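Local structure of esterase (Staphylococcus aureus subsp. aureus USA300_TCH1516, 3D7R) at residues L109-F114 against L132-K137. The protein is a putative esterase with an alpha/beta hydrolase fold that probably hydrolyses ester bonds. Residues are numbered along the deposited sequence; the frame is centred on the assembly and turned at random.
Sequences LQPSPF and LPIYPK. With DMS (dimethyl sulfoxide), chain I.
K137 and Q110 make the polar link: NZ of K137 donates to OE1 of Q110 at 2.8 Å, with the donor in the carbonyl plane and a C=O...N angle of 159°. NZ of K137 also donates to the backbone O of Y135 at 2.8 Å, here on a lone pair, and to NE2 of H103. Bends at chi2 (-54°) and chi4 (-65°) curl the lysine back toward its own segment, which sets NZ 3.6 Å above the centre of the Y135 ring, a position suited to a cation-pi interaction. Three acceptors and a ring face thus fix the ammonium group, whose charge probably polarises the Q110 carbonyl. The contact joins elements of the beta-alpha-beta unit 98-102, 113-126, 129-133 of the alpha/beta hydrolase fold: the loop entering the helix and the chain running on from the second strand. In the apolar group, P111 CG meets I134 CD1 at 3.7 Å and L132 CD1 at 4.3 Å. Separately, the I134 CG2 methyl lies beside the Q110 amide, 3.4 Å from OE1, the side chains of Q110 and I134 crossing at about a right angle. One water donates to both L109 O and Y135 OH. At the helix start, S112 is the N-cap: its OG accepts from F114 N at 3.0 Å and donates to dimethyl sulfoxide, whose C2 methyl sits over the F114 ring centre.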
loop_
_atom_site.group_PDB
_atom_site.type_symbol
_atom_site.label_atom_id
_atom_site.label_comp_id
_atom_site.label_asym_id
_atom_site.label_seq_id
_atom_site.Cartn_x
_atom_site.Cartn_y
_atom_site.Cartn_z
ATOM N N LEU A 109 -6.102 -1.774 -10.019
ATOM C CA LEU A 109 -5.554 -0.563 -10.633
ATOM C C LEU A 109 -4.030 -0.556 -10.615
ATOM O O LEU A 109 -3.411 -1.068 -9.695
ATOM C CB LEU A 109 -6.037 0.682 -9.874
ATOM C CG LEU A 109 -7.545 0.928 -9.849
ATOM C CD1 LEU A 109 -7.846 2.133 -8.953
ATOM C CD2 LEU A 109 -8.073 1.146 -11.276
ATOM N N GLN A 110 -3.440 0.052 -11.631
ATOM C CA GLN A 110 -2.006 0.274 -11.673
ATOM C C GLN A 110 -1.701 1.561 -10.894
ATOM O O GLN A 110 -2.647 2.233 -10.405
ATOM C CB GLN A 110 -1.534 0.372 -13.135
ATOM C CG GLN A 110 -1.743 -0.893 -13.963
ATOM C CD GLN A 110 -0.849 -2.077 -13.558
ATOM O OE1 GLN A 110 -0.542 -2.288 -12.384
ATOM N NE2 GLN A 110 -0.476 -2.886 -14.548
ATOM N N PRO A 111 -0.397 1.905 -10.725
ATOM C CA PRO A 111 -0.119 3.144 -10.009
ATOM C C PRO A 111 -0.728 4.392 -10.646
ATOM O O PRO A 111 -0.741 4.548 -11.869
ATOM C CB PRO A 111 1.413 3.237 -10.026
ATOM C CG PRO A 111 1.864 1.822 -10.167
ATOM C CD PRO A 111 0.848 1.208 -11.096
ATOM N N SER A 112 -1.225 5.263 -9.775
ATOM C CA SER A 112 -1.725 6.578 -10.130
ATOM C C SER A 112 -0.554 7.462 -10.510
ATOM O O SER A 112 0.542 7.241 -10.023
ATOM C CB SER A 112 -2.397 7.165 -8.885
ATOM O OG SER A 112 -2.734 8.502 -9.105
ATOM N N PRO A 113 -0.780 8.493 -11.352
ATOM C CA PRO A 113 0.269 9.493 -11.554
ATOM C C PRO A 113 0.666 10.181 -10.244
ATOM O O PRO A 113 1.812 10.637 -10.117
ATOM C CB PRO A 113 -0.378 10.502 -12.518
ATOM C CG PRO A 113 -1.839 10.236 -12.439
ATOM C CD PRO A 113 -1.984 8.786 -12.152
ATOM N N PHE A 114 -0.265 10.245 -9.286
ATOM C CA PHE A 114 -0.014 10.792 -7.952
ATOM C C PHE A 114 0.854 9.848 -7.111
ATOM O O PHE A 114 1.533 10.294 -6.170
ATOM C CB PHE A 114 -1.343 11.055 -7.210
ATOM C CG PHE A 114 -2.054 12.324 -7.631
ATOM C CD1 PHE A 114 -1.850 12.894 -8.892
ATOM C CD2 PHE A 114 -2.934 12.952 -6.765
ATOM C CE1 PHE A 114 -2.513 14.087 -9.272
ATOM C CE2 PHE A 114 -3.611 14.129 -7.146
ATOM C CZ PHE A 114 -3.389 14.692 -8.400
ATOM N N LEU A 132 9.543 0.154 -6.979
ATOM C CA LEU A 132 8.128 0.064 -7.354
ATOM C C LEU A 132 7.895 -1.105 -8.322
ATOM O O LEU A 132 7.993 -0.932 -9.532
ATOM C CB LEU A 132 7.674 1.391 -8.001
ATOM C CG LEU A 132 6.234 1.512 -8.544
ATOM C CD1 LEU A 132 5.203 1.297 -7.436
ATOM C CD2 LEU A 132 6.012 2.848 -9.281
ATOM N N PRO A 133 7.592 -2.309 -7.786
ATOM C CA PRO A 133 7.161 -3.446 -8.629
ATOM C C PRO A 133 5.719 -3.318 -9.149
ATOM O O PRO A 133 4.803 -3.005 -8.385
ATOM C CB PRO A 133 7.283 -4.636 -7.690
ATOM C CG PRO A 133 7.032 -4.047 -6.294
ATOM C CD PRO A 133 7.656 -2.657 -6.357
ATOM N N ILE A 134 5.525 -3.534 -10.452
ATOM C CA ILE A 134 4.176 -3.550 -11.014
ATOM C C ILE A 134 3.685 -5.009 -10.915
ATOM O O ILE A 134 3.792 -5.773 -11.865
ATOM C CB ILE A 134 4.149 -2.996 -12.464
ATOM C CG1 ILE A 134 4.854 -1.630 -12.553
ATOM C CG2 ILE A 134 2.718 -2.902 -12.997
ATOM C CD1 ILE A 134 4.356 -0.544 -11.545
ATOM N N TYR A 135 3.208 -5.380 -9.722
ATOM C CA TYR A 135 2.889 -6.769 -9.358
ATOM C C TYR A 135 1.600 -7.202 -10.056
ATOM O O TYR A 135 0.796 -6.349 -10.451
ATOM C CB TYR A 135 2.768 -6.894 -7.825
ATOM C CG TYR A 135 1.794 -5.892 -7.218
ATOM C CD1 TYR A 135 0.409 -6.123 -7.253
ATOM C CD2 TYR A 135 2.250 -4.706 -6.625
ATOM C CE1 TYR A 135 -0.477 -5.210 -6.718
ATOM C CE2 TYR A 135 1.356 -3.774 -6.088
ATOM C CZ TYR A 135 -0.004 -4.034 -6.152
ATOM O OH TYR A 135 -0.914 -3.141 -5.622
ATOM N N PRO A 136 1.418 -8.523 -10.276
ATOM C CA PRO A 136 0.214 -9.007 -10.972
ATOM C C PRO A 136 -1.098 -8.502 -10.367
ATOM O O PRO A 136 -1.270 -8.465 -9.135
ATOM C CB PRO A 136 0.311 -10.531 -10.810
ATOM C CG PRO A 136 1.809 -10.795 -10.783
ATOM C CD PRO A 136 2.345 -9.630 -9.953
ATOM N N LYS A 137 -2.011 -8.120 -11.255
ATOM C CA LYS A 137 -3.291 -7.547 -10.886
ATOM C C LYS A 137 -4.451 -8.415 -11.300
ATOM O O LYS A 137 -4.403 -9.124 -12.331
ATOM C CB LYS A 137 -3.490 -6.181 -11.565
ATOM C CG LYS A 137 -2.418 -5.134 -11.307
ATOM C CD LYS A 137 -2.193 -4.925 -9.821
ATOM C CE LYS A 137 -1.390 -3.644 -9.541
ATOM N NZ LYS A 137 0.056 -3.713 -10.088
HETATM S S DMS I . -5.975 10.357 -8.085
HETATM O O DMS I . -4.734 9.153 -7.663
HETATM C C1 DMS I . -6.211 11.426 -6.638
HETATM C C2 DMS I . -5.276 11.581 -9.228
HETATM O O HOH W 1 -3.537 -2.442 -7.037
HETATM O O HOH W 2 0.622 -5.901 -13.615
#